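Local coordinates for capsular polysaccharide export system protein KpsC (Thermosulfurimonas dismutans, PDB 6MGD) that probably transfers Kdo in beta-(2,7) linkage, as a GT-B-type glycosyltransferase building the conserved glycolipid anchor of Gram-negative bacterial capsules, at residues 97-101 with 166-171; 123-127 with 286-291; 242-248 with 262-266; 301-305 with 317-321. One frame throughout, in Å; residues are numbered along the deposited sequence.

Contact 1. Residues 97-101 with 166-171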
loop_
_atom_site.group_PDB
_atom_site.type_symbol
_atom_site.label_atom_id
_atom_site.label_comp_id
_atom_site.label_asym_id
_atom_site.label_seq_id
_atom_site.Cartn_x
_atom_site.Cartn_y
_atom_site.Cartn_z
ATOM N N TYR A 97 -5.190 -2.686 -4.519
ATOM C CA TYR A 97 -3.974 -3.445 -4.238
ATOM C C TYR A 97 -4.065 -4.210 -2.922
ATOM O O TYR A 97 -3.549 -5.328 -2.818
ATOM C CB TYR A 97 -2.757 -2.513 -4.244
ATOM C CG TYR A 97 -2.786 -1.402 -3.213
ATOM C CD1 TYR A 97 -3.281 -0.143 -3.532
ATOM C CD2 TYR A 97 -2.301 -1.609 -1.927
ATOM C CE1 TYR A 97 -3.306 0.874 -2.594
ATOM C CE2 TYR A 97 -2.322 -0.599 -0.983
ATOM C CZ TYR A 97 -2.823 0.639 -1.320
ATOM O OH TYR A 97 -2.839 1.644 -0.378
ATOM N N TYR A 98 -4.711 -3.638 -1.907
ATOM C CA TYR A 98 -4.746 -4.282 -0.601
ATOM C C TYR A 98 -5.859 -5.314 -0.475
ATOM O O TYR A 98 -5.952 -5.975 0.564
ATOM C CB TYR A 98 -4.876 -3.237 0.517
ATOM C CG TYR A 98 -6.103 -2.355 0.431
ATOM C CD1 TYR A 98 -7.356 -2.829 0.811
ATOM C CD2 TYR A 98 -6.003 -1.039 -0.002
ATOM C CE1 TYR A 98 -8.473 -2.028 0.739
ATOM C CE2 TYR A 98 -7.117 -0.227 -0.074
ATOM C CZ TYR A 98 -8.349 -0.729 0.297
ATOM O OH TYR A 98 -9.461 0.074 0.230
ATOM N N ASP A 99 -6.699 -5.467 -1.495
ATOM C CA ASP A 99 -7.781 -6.448 -1.473
ATOM C C ASP A 99 -7.250 -7.739 -2.082
ATOM O O ASP A 99 -7.177 -7.879 -3.305
ATOM C CB ASP A 99 -8.999 -5.926 -2.227
ATOM C CG ASP A 99 -10.274 -6.658 -1.860
ATOM O OD1 ASP A 99 -10.214 -7.878 -1.595
ATOM O OD2 ASP A 99 -11.341 -6.009 -1.834
ATOM N N ALA A 100 -6.869 -8.682 -1.224
ATOM C CA ALA A 100 -6.356 -9.972 -1.661
ATOM C C ALA A 100 -7.456 -10.999 -1.890
ATOM O O ALA A 100 -7.152 -12.140 -2.253
ATOM C CB ALA A 100 -5.350 -10.515 -0.640
ATOM N N THR A 101 -8.720 -10.632 -1.684
ATOM C CA THR A 101 -9.806 -11.576 -1.914
ATOM C C THR A 101 -10.248 -11.583 -3.369
ATOM O O THR A 101 -10.776 -12.593 -3.848
ATOM C CB THR A 101 -10.993 -11.244 -1.013
ATOM O OG1 THR A 101 -11.605 -10.026 -1.457
ATOM C CG2 THR A 101 -10.530 -11.077 0.428
ATOM N N ALA A 166 -8.687 -0.909 6.053
ATOM C CA ALA A 166 -9.255 -1.837 5.080
ATOM C C ALA A 166 -8.267 -2.929 4.685
ATOM O O ALA A 166 -8.682 -4.051 4.371
ATOM C CB ALA A 166 -9.727 -1.071 3.843
ATOM N N SER A 167 -6.965 -2.631 4.696
ATOM C CA SER A 167 -5.977 -3.632 4.309
ATOM C C SER A 167 -5.945 -4.816 5.266
ATOM O O SER A 167 -5.467 -5.889 4.891
ATOM C CB SER A 167 -4.585 -3.003 4.217
ATOM O OG SER A 167 -4.190 -2.442 5.454
ATOM N N ILE A 168 -6.427 -4.652 6.495
ATOM C CA ILE A 168 -6.531 -5.797 7.391
ATOM C C ILE A 168 -7.828 -6.556 7.139
ATOM O O ILE A 168 -7.861 -7.791 7.204
ATOM C CB ILE A 168 -6.417 -5.333 8.852
ATOM C CG1 ILE A 168 -5.125 -4.534 9.059
ATOM C CG2 ILE A 168 -6.468 -6.527 9.798
ATOM C CD1 ILE A 168 -4.933 -4.049 10.477
ATOM N N LYS A 169 -8.903 -5.830 6.827
ATOM C CA LYS A 169 -10.188 -6.464 6.568
ATOM C C LYS A 169 -10.135 -7.327 5.313
ATOM O O LYS A 169 -10.544 -8.492 5.335
ATOM C CB LYS A 169 -11.277 -5.398 6.452
ATOM C CG LYS A 169 -12.665 -5.966 6.210
ATOM C CD LYS A 169 -13.722 -4.875 6.224
ATOM C CE LYS A 169 -15.095 -5.430 5.862
ATOM N NZ LYS A 169 -16.126 -4.357 5.779
ATOM N N PHE A 170 -9.631 -6.778 4.210
ATOM C CA PHE A 170 -9.593 -7.494 2.941
ATOM C C PHE A 170 -8.218 -8.054 2.604
ATOM O O PHE A 170 -8.060 -8.672 1.547
ATOM C CB PHE A 170 -10.059 -6.577 1.804
ATOM C CG PHE A 170 -11.438 -6.023 1.996
ATOM C CD1 PHE A 170 -11.627 -4.797 2.613
ATOM C CD2 PHE A 170 -12.546 -6.726 1.557
ATOM C CE1 PHE A 170 -12.899 -4.284 2.790
ATOM C CE2 PHE A 170 -13.821 -6.218 1.730
ATOM C CZ PHE A 170 -13.997 -4.995 2.347
ATOM N N GLY A 171 -7.223 -7.860 3.466
ATOM C CA GLY A 171 -5.885 -8.314 3.147
ATOM C C GLY A 171 -5.303 -9.304 4.133
ATOM O O GLY A 171 -4.265 -9.910 3.859
#

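Contact 2. Residues 123-127 with 286-291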
loop_
_atom_site.group_PDB
_atom_site.type_symbol
_atom_site.label_atom_id
_atom_site.label_comp_id
_atom_site.label_asym_id
_atom_site.label_seq_id
_atom_site.Cartn_x
_atom_site.Cartn_y
_atom_site.Cartn_z
ATOM N N ALA A 123 13.699 0.945 -12.265
ATOM C CA ALA A 123 13.376 0.319 -10.986
ATOM C C ALA A 123 14.608 0.216 -10.098
ATOM O O ALA A 123 14.530 0.446 -8.886
ATOM C CB ALA A 123 12.762 -1.062 -11.216
ATOM N N GLN A 124 15.759 -0.123 -10.683
ATOM C CA GLN A 124 16.986 -0.175 -9.898
ATOM C C GLN A 124 17.426 1.216 -9.459
ATOM O O GLN A 124 17.969 1.375 -8.359
ATOM C CB GLN A 124 18.095 -0.863 -10.693
ATOM C CG GLN A 124 19.341 -1.141 -9.872
ATOM C CD GLN A 124 19.030 -1.873 -8.579
ATOM O OE1 GLN A 124 18.299 -2.865 -8.572
ATOM N NE2 GLN A 124 19.577 -1.381 -7.473
ATOM N N ARG A 125 17.195 2.232 -10.296
ATOM C CA ARG A 125 17.503 3.601 -9.900
ATOM C C ARG A 125 16.583 4.071 -8.778
ATOM O O ARG A 125 17.024 4.771 -7.859
ATOM C CB ARG A 125 17.397 4.534 -11.109
ATOM C CG ARG A 125 18.324 4.179 -12.270
ATOM C CD ARG A 125 19.646 4.930 -12.206
ATOM N NE ARG A 125 20.402 4.632 -10.993
ATOM C CZ ARG A 125 21.243 3.611 -10.866
ATOM N NH1 ARG A 125 21.889 3.420 -9.725
ATOM N NH2 ARG A 125 21.438 2.778 -11.879
ATOM N N VAL A 126 15.302 3.694 -8.836
ATOM C CA VAL A 126 14.358 4.107 -7.801
ATOM C C VAL A 126 14.695 3.443 -6.472
ATOM O O VAL A 126 14.577 4.060 -5.406
ATOM C CB VAL A 126 12.915 3.800 -8.244
ATOM C CG1 VAL A 126 11.936 4.047 -7.103
ATOM C CG2 VAL A 126 12.543 4.644 -9.452
ATOM N N ILE A 127 15.123 2.179 -6.513
ATOM C CA ILE A 127 15.526 1.488 -5.290
ATOM C C ILE A 127 16.722 2.189 -4.659
ATOM O O ILE A 127 16.736 2.473 -3.456
ATOM C CB ILE A 127 15.825 0.007 -5.585
ATOM C CG1 ILE A 127 14.530 -0.740 -5.918
ATOM C CG2 ILE A 127 16.533 -0.645 -4.409
ATOM C CD1 ILE A 127 14.747 -2.157 -6.403
ATOM N N LEU A 286 13.046 -8.030 -6.774
ATOM C CA LEU A 286 12.719 -6.727 -6.201
ATOM C C LEU A 286 12.506 -5.675 -7.283
ATOM O O LEU A 286 11.679 -4.771 -7.114
ATOM C CB LEU A 286 13.819 -6.287 -5.234
ATOM C CG LEU A 286 13.536 -5.018 -4.425
ATOM C CD1 LEU A 286 12.303 -5.202 -3.557
ATOM C CD2 LEU A 286 14.739 -4.628 -3.578
ATOM N N GLN A 287 13.227 -5.781 -8.402
ATOM C CA GLN A 287 13.046 -4.825 -9.489
ATOM C C GLN A 287 11.700 -5.015 -10.177
ATOM O O GLN A 287 11.037 -4.034 -10.534
ATOM C CB GLN A 287 14.188 -4.955 -10.496
ATOM C CG GLN A 287 15.552 -4.618 -9.923
ATOM C CD GLN A 287 16.681 -5.038 -10.838
ATOM O OE1 GLN A 287 16.461 -5.374 -12.002
ATOM N NE2 GLN A 287 17.901 -5.028 -10.314
ATOM N N GLU A 288 11.282 -6.267 -10.380
ATOM C CA GLU A 288 9.966 -6.516 -10.958
ATOM C C GLU A 288 8.866 -5.955 -10.066
ATOM O O GLU A 288 7.916 -5.332 -10.555
ATOM C CB GLU A 288 9.764 -8.015 -11.189
ATOM C CG GLU A 288 10.836 -8.663 -12.055
ATOM C CD GLU A 288 10.595 -10.145 -12.278
ATOM O OE1 GLU A 288 9.796 -10.493 -13.175
ATOM O OE2 GLU A 288 11.198 -10.963 -11.552
ATOM N N LEU A 289 8.989 -6.154 -8.751
ATOM C CA LEU A 289 8.010 -5.610 -7.813
ATOM C C LEU A 289 7.975 -4.088 -7.887
ATOM O O LEU A 289 6.902 -3.482 -7.993
ATOM C CB LEU A 289 8.340 -6.072 -6.392
ATOM C CG LEU A 289 7.213 -6.348 -5.388
ATOM C CD1 LEU A 289 7.685 -6.069 -3.963
ATOM C CD2 LEU A 289 5.937 -5.573 -5.697
ATOM N N VAL A 290 9.148 -3.453 -7.838
ATOM C CA VAL A 290 9.215 -1.995 -7.844
ATOM C C VAL A 290 8.715 -1.437 -9.171
ATOM O O VAL A 290 7.927 -0.483 -9.198
ATOM C CB VAL A 290 10.650 -1.534 -7.529
ATOM C CG1 VAL A 290 10.827 -0.055 -7.855
ATOM C CG2 VAL A 290 10.975 -1.806 -6.066
ATOM N N ALA A 291 9.153 -2.024 -10.289
ATOM C CA ALA A 291 8.705 -1.553 -11.596
ATOM C C ALA A 291 7.191 -1.634 -11.735
ATOM O O ALA A 291 6.584 -0.793 -12.407
ATOM C CB ALA A 291 9.381 -2.355 -12.707
#

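Contact 3. Residues 242-248 with 262-266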
loop_
_atom_site.group_PDB
_atom_site.type_symbol
_atom_site.label_atom_id
_atom_site.label_comp_id
_atom_site.label_asym_id
_atom_site.label_seq_id
_atom_site.Cartn_x
_atom_site.Cartn_y
_atom_site.Cartn_z
ATOM N N LEU A 242 1.831 -7.430 9.340
ATOM C CA LEU A 242 0.567 -8.026 8.926
ATOM C C LEU A 242 0.295 -7.651 7.472
ATOM O O LEU A 242 0.563 -8.442 6.562
ATOM C CB LEU A 242 -0.573 -7.574 9.843
ATOM C CG LEU A 242 -1.903 -8.335 9.772
ATOM C CD1 LEU A 242 -1.696 -9.826 10.006
ATOM C CD2 LEU A 242 -2.904 -7.774 10.779
ATOM N N THR A 243 -0.223 -6.439 7.237
ATOM C CA THR A 243 -0.409 -5.924 5.883
ATOM C C THR A 243 0.196 -4.533 5.715
ATOM O O THR A 243 -0.201 -3.798 4.805
ATOM C CB THR A 243 -1.890 -5.878 5.495
ATOM O OG1 THR A 243 -2.572 -4.930 6.325
ATOM C CG2 THR A 243 -2.538 -7.247 5.640
ATOM N N SER A 244 1.148 -4.157 6.564
ATOM C CA SER A 244 1.633 -2.784 6.581
ATOM C C SER A 244 2.471 -2.470 5.347
ATOM O O SER A 244 3.291 -3.281 4.907
ATOM C CB SER A 244 2.456 -2.529 7.842
ATOM O OG SER A 244 2.786 -1.158 7.960
ATOM N N LEU A 245 2.254 -1.275 4.789
ATOM C CA LEU A 245 3.139 -0.755 3.754
ATOM C C LEU A 245 4.576 -0.639 4.251
ATOM O O LEU A 245 5.511 -0.638 3.443
ATOM C CB LEU A 245 2.628 0.608 3.278
ATOM C CG LEU A 245 3.330 1.297 2.110
ATOM C CD1 LEU A 245 3.229 0.449 0.853
ATOM C CD2 LEU A 245 2.736 2.683 1.883
ATOM N N PHE A 246 4.756 -0.541 5.571
ATOM C CA PHE A 246 6.078 -0.565 6.187
ATOM C C PHE A 246 6.920 -1.727 5.672
ATOM O O PHE A 246 8.137 -1.593 5.498
ATOM C CB PHE A 246 5.908 -0.648 7.705
ATOM C CG PHE A 246 7.114 -0.234 8.487
ATOM C CD1 PHE A 246 8.011 -1.180 8.952
ATOM C CD2 PHE A 246 7.337 1.100 8.788
ATOM C CE1 PHE A 246 9.117 -0.804 9.686
ATOM C CE2 PHE A 246 8.442 1.484 9.523
ATOM C CZ PHE A 246 9.332 0.530 9.973
ATOM N N GLY A 247 6.285 -2.875 5.411
ATOM C CA GLY A 247 7.019 -4.033 4.928
ATOM C C GLY A 247 7.516 -3.891 3.503
ATOM O O GLY A 247 8.545 -4.470 3.142
ATOM N N PHE A 248 6.795 -3.138 2.668
ATOM C CA PHE A 248 7.293 -2.855 1.327
ATOM C C PHE A 248 8.507 -1.937 1.371
ATOM O O PHE A 248 9.410 -2.058 0.534
ATOM C CB PHE A 248 6.185 -2.241 0.470
ATOM C CG PHE A 248 6.615 -1.889 -0.929
ATOM C CD1 PHE A 248 7.208 -2.838 -1.746
ATOM C CD2 PHE A 248 6.407 -0.616 -1.433
ATOM C CE1 PHE A 248 7.598 -2.517 -3.035
ATOM C CE2 PHE A 248 6.790 -0.291 -2.722
ATOM C CZ PHE A 248 7.386 -1.243 -3.524
ATOM N N HIS A 262 -1.697 -10.824 3.921
ATOM C CA HIS A 262 -1.482 -10.902 2.475
ATOM C C HIS A 262 -1.435 -9.503 1.873
ATOM O O HIS A 262 -2.346 -9.099 1.138
ATOM C CB HIS A 262 -2.569 -11.735 1.800
ATOM C CG HIS A 262 -2.473 -13.202 2.079
ATOM N ND1 HIS A 262 -3.577 -14.028 2.111
ATOM C CD2 HIS A 262 -1.403 -13.995 2.324
ATOM C CE1 HIS A 262 -3.191 -15.264 2.374
ATOM N NE2 HIS A 262 -1.878 -15.271 2.508
ATOM N N PRO A 263 -0.378 -8.739 2.152
ATOM C CA PRO A 263 -0.234 -7.423 1.521
ATOM C C PRO A 263 0.060 -7.568 0.037
ATOM O O PRO A 263 0.259 -8.670 -0.486
ATOM C CB PRO A 263 0.945 -6.793 2.266
ATOM C CG PRO A 263 1.736 -7.956 2.753
ATOM C CD PRO A 263 0.731 -9.030 3.079
ATOM N N PHE A 264 0.102 -6.422 -0.649
ATOM C CA PHE A 264 0.266 -6.426 -2.099
ATOM C C PHE A 264 1.611 -6.994 -2.529
ATOM O O PHE A 264 1.737 -7.457 -3.667
ATOM C CB PHE A 264 0.079 -5.008 -2.657
ATOM C CG PHE A 264 1.263 -4.091 -2.445
ATOM C CD1 PHE A 264 1.329 -3.268 -1.334
ATOM C CD2 PHE A 264 2.292 -4.029 -3.378
ATOM C CE1 PHE A 264 2.410 -2.414 -1.144
ATOM C CE2 PHE A 264 3.375 -3.183 -3.192
ATOM C CZ PHE A 264 3.434 -2.373 -2.076
ATOM N N TYR A 265 2.613 -6.970 -1.652
ATOM C CA TYR A 265 3.938 -7.479 -1.967
ATOM C C TYR A 265 4.146 -8.915 -1.506
ATOM O O TYR A 265 5.251 -9.443 -1.653
ATOM C CB TYR A 265 5.016 -6.569 -1.356
ATOM C CG TYR A 265 4.799 -6.234 0.105
ATOM C CD1 TYR A 265 4.023 -5.144 0.482
ATOM C CD2 TYR A 265 5.373 -7.006 1.108
ATOM C CE1 TYR A 265 3.820 -4.835 1.813
ATOM C CE2 TYR A 265 5.175 -6.704 2.442
ATOM C CZ TYR A 265 4.399 -5.617 2.789
ATOM O OH TYR A 265 4.197 -5.311 4.114
ATOM N N ALA A 266 3.117 -9.558 -0.967
ATOM C CA ALA A 266 3.220 -10.934 -0.505
ATOM C C ALA A 266 2.860 -11.908 -1.622
ATOM O O ALA A 266 2.241 -11.544 -2.626
ATOM C CB ALA A 266 2.315 -11.168 0.705
#

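Contact 4. Residues 301-305 with 317-321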
loop_
_atom_site.group_PDB
_atom_site.type_symbol
_atom_site.label_atom_id
_atom_site.label_comp_id
_atom_site.label_asym_id
_atom_site.label_seq_id
_atom_site.Cartn_x
_atom_site.Cartn_y
_atom_site.Cartn_z
ATOM N N VAL A 301 1.523 13.200 -10.523
ATOM C CA VAL A 301 1.287 14.546 -11.035
ATOM C C VAL A 301 2.173 15.514 -10.267
ATOM O O VAL A 301 2.214 15.479 -9.032
ATOM C CB VAL A 301 -0.194 14.955 -10.920
ATOM C CG1 VAL A 301 -0.355 16.454 -11.144
ATOM C CG2 VAL A 301 -1.035 14.176 -11.919
ATOM N N SER A 302 2.880 16.374 -10.997
ATOM C CA SER A 302 3.797 17.322 -10.379
ATOM C C SER A 302 3.058 18.284 -9.457
ATOM O O SER A 302 1.978 18.781 -9.785
ATOM C CB SER A 302 4.542 18.109 -11.458
ATOM O OG SER A 302 5.269 19.183 -10.889
ATOM N N LEU A 303 3.655 18.552 -8.293
ATOM C CA LEU A 303 3.077 19.517 -7.367
ATOM C C LEU A 303 3.264 20.954 -7.835
ATOM O O LEU A 303 2.528 21.838 -7.383
ATOM C CB LEU A 303 3.694 19.354 -5.977
ATOM C CG LEU A 303 3.583 17.995 -5.287
ATOM C CD1 LEU A 303 4.374 18.002 -3.988
ATOM C CD2 LEU A 303 2.129 17.634 -5.026
ATOM N N ILE A 304 4.219 21.207 -8.729
ATOM C CA ILE A 304 4.574 22.569 -9.108
ATOM C C ILE A 304 3.718 23.045 -10.275
ATOM O O ILE A 304 3.058 24.087 -10.187
ATOM C CB ILE A 304 6.073 22.674 -9.447
ATOM C CG1 ILE A 304 6.922 22.391 -8.207
ATOM C CG2 ILE A 304 6.396 24.051 -10.019
ATOM C CD1 ILE A 304 8.398 22.665 -8.406
ATOM N N ASP A 305 3.727 22.295 -11.381
ATOM C CA ASP A 305 3.000 22.700 -12.576
ATOM C C ASP A 305 1.742 21.888 -12.846
ATOM O O ASP A 305 0.907 22.328 -13.641
ATOM C CB ASP A 305 3.911 22.629 -13.813
ATOM C CG ASP A 305 4.686 21.327 -13.898
ATOM O OD1 ASP A 305 4.055 20.252 -13.996
ATOM O OD2 ASP A 305 5.934 21.382 -13.877
ATOM N N GLU A 317 11.007 15.796 -6.844
ATOM C CA GLU A 317 10.219 16.918 -6.343
ATOM C C GLU A 317 10.087 16.867 -4.827
ATOM O O GLU A 317 10.212 17.896 -4.153
ATOM C CB GLU A 317 8.843 16.934 -7.006
ATOM C CG GLU A 317 8.666 18.066 -7.999
ATOM C CD GLU A 317 7.318 18.041 -8.688
ATOM O OE1 GLU A 317 6.281 18.024 -7.989
ATOM O OE2 GLU A 317 7.299 18.035 -9.937
ATOM N N LEU A 318 9.833 15.680 -4.273
ATOM C CA LEU A 318 9.747 15.540 -2.822
ATOM C C LEU A 318 11.107 15.746 -2.175
ATOM O O LEU A 318 11.204 16.302 -1.074
ATOM C CB LEU A 318 9.186 14.164 -2.462
ATOM C CG LEU A 318 7.694 14.052 -2.148
ATOM C CD1 LEU A 318 6.890 15.090 -2.904
ATOM C CD2 LEU A 318 7.203 12.656 -2.482
ATOM N N VAL A 319 12.167 15.303 -2.848
ATOM C CA VAL A 319 13.515 15.485 -2.329
ATOM C C VAL A 319 13.897 16.963 -2.329
ATOM O O VAL A 319 14.468 17.470 -1.357
ATOM C CB VAL A 319 14.498 14.626 -3.145
ATOM C CG1 VAL A 319 15.860 15.147 -3.002
ATOM C CG2 VAL A 319 14.479 13.191 -2.662
ATOM N N ASN A 320 13.577 17.683 -3.404
ATOM C CA ASN A 320 13.824 19.120 -3.450
ATOM C C ASN A 320 12.820 19.923 -2.631
ATOM O O ASN A 320 12.979 21.144 -2.512
ATOM C CB ASN A 320 13.823 19.615 -4.899
ATOM C CG ASN A 320 15.123 19.308 -5.618
ATOM O OD1 ASN A 320 16.134 19.982 -5.411
ATOM N ND2 ASN A 320 15.105 18.287 -6.467
ATOM N N LEU A 321 11.799 19.278 -2.065
ATOM C CA LEU A 321 10.853 19.987 -1.212
ATOM C C LEU A 321 11.357 20.125 0.217
ATOM O O LEU A 321 11.085 21.141 0.867
ATOM C CB LEU A 321 9.499 19.275 -1.211
ATOM C CG LEU A 321 8.341 19.999 -1.899
ATOM C CD1 LEU A 321 7.029 19.292 -1.610
ATOM C CD2 LEU A 321 8.275 21.455 -1.464
#

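Contact 1. Residues 97-101 with 166-171
The segment 166-171 begins as the short helix 166-169. Ala166 and Ser167 meet Tyr98; Phe170 and Gly171 meet the rest of the loop 97-101. Ala166 puts CB 3.5 Å from CE1 of the Tyr98 ring. One residue on, Ser167 packs its CB 3.7 Å from Tyr98 CB, while its hydroxyl bonds to Thr243. The Tyr98 hydroxyl is hydrogen-bonded to Ser51. Phe170 N donates to Ala166 O at 2.9 Å, and Phe170 CB touches Asp99 OD1 at 3.6 Å. Its carbonyl is the polar link between the segments: Ala100 N donates to Phe170 O at 3.0 Å. Thr101 CG2 also packs on this oxygen, at 3.6 Å. Gly171 CA lies 3.5 Å from Tyr98 O; a CB here would clash with Tyr98 O and with Ser167 O. Within the loop, Asp99 OD1 accepts from Thr101 N at 3.1 Å, an Asx turn, and also from Thr101 OG1 at 2.6 Å. The loop follows a strand of the mixed sheet, and the helix follows a strand of the parallel sheet. The chemistry is one backbone hydrogen bond and close packing, without a salt bridge, consistent with a join between the two domains of a GT-B fold.

Contact 2. Residues 123-127 with 286-291
Two helical segments cross at right angles here, with 9.0 Å between their axes at closest approach and a signed crossing angle of 90°. The motif is a crossed helix pair, joining helix 117-132 to the start of helix 286-296 in this GT-B-type chain. The backbones come nearest at two alanines: the CA atoms of Ala123 and Ala291 are 5.1 Å apart. Small side chains permit this approach. Ala123 CB lies 3.9 Å from Ala291 CB and 3.5 Å from Gln287 O. Val290 points toward the other helix and packs between residues one turn apart, with its CG1 4.0 Å from Ala123 CB and its CG2 3.7 Å from Ile127 CG1. Ile127 also reaches Leu286, with CD1 3.7 Å from Leu286 CG. Val126 makes a looser contact with Val290 and also touches helix 311-322. On another side of the helix, Leu289 packs on Phe248 and Tyr265. At the more exposed margin, Gln287 NE2 donates a weak hydrogen bond to Gln124 OE1 at 2.8 Å.

Contact 3. Residues 242-248 with 262-266
This is a buried contact between two loops at the C-terminal ends of neighbouring strands in the parallel, Rossmann-like sheet. The segment 242-248 leads from strand 238-241 into helix 246-253. The other loop, 262-266, follows strand 257-259. Pro263 to Ala266 form a type I beta turn. Pro263 packs on the first loop, with CD 3.5 Å from Leu242 O and CB 4.0 Å from Thr243 CA. Tyr265 OH donates a very short hydrogen bond, 2.4 Å, to Ser244 O, and one face of the Tyr265 ring lies under Phe248 N. Gly247 CA is 3.2 Å from the same OH, where a CB would clash. Ser244 OG caps the helix by accepting from Phe246 N at 3.2 Å. Phe264 points its edge at the face of Phe248 in a T-shaped pair, centroids 4.9 Å apart and planes at 66°. Its CE1 meets Leu245 CD1 at 3.6 Å; Phe73 stacks on Phe264. The chemistry implies that the turn leading into the helix is tied to the second loop by the Tyr265 hydroxyl and an aromatic cluster.

Contact 4. Residues 301-305 with 317-321
Glu317 holds the loop 301-305 with both carboxylate oxygens. Ser302 OG donates to Glu317 OE2 at 2.5 Å, and Leu303 N donates to Glu317 OE1 at 2.7 Å with an angle of 151° at the hydrogen. The loop itself forms an ST turn: Ser302 OG accepts from Ile304 N at 3.1 Å. The serine hydroxyl therefore serves twice, as acceptor within the turn and as donor to the glutamate. So both carboxylate oxygens of Glu317 tie the helix to the loop. The loop follows strand 298-300, an edge strand of the mixed sheet, and helix 311-322 lies near the end of the modelled chain. The contact therefore closes a local strand-loop-helix connection at the surface. Beside these bonds, Leu303 points toward the helix, and its CB comes 3.5 Å from Glu317 OE1. Ile304 is more peripheral, with its CG1 4.4 Å from Glu317 CD. Farther out the packing is apolar and sparse. Leu318, which also touches Leu79, and Leu321 lie one turn apart on the helix. The same methyl of Leu303 meets both: CD1 is 4.0 Å from Leu318 CD1 and 3.8 Å from Leu321 CD1.

In the fold
Contacts 1 and 3 form one continuous region, with centres 10 Å apart. Gly171 O and His262 N are 2.7 Å apart, probably hydrogen-bonded, and Ser167 OG lies 3.1 Å from Thr243 OG1. Contact 3 in turn touches contact 2 through Leu289, whose CD1 is 3.7 Å from Phe248 CE1 and 3.8 Å from Tyr265 CB. Contact 4 stands apart, its nearest atoms about 10 Å from contact 2. In GT-B enzymes the active site generally lies in the cleft between the two domains. Contact 1 joins a loop after the mixed sheet to a short helix after the parallel sheet, probably one from each domain, but no catalytic residue is identified in it.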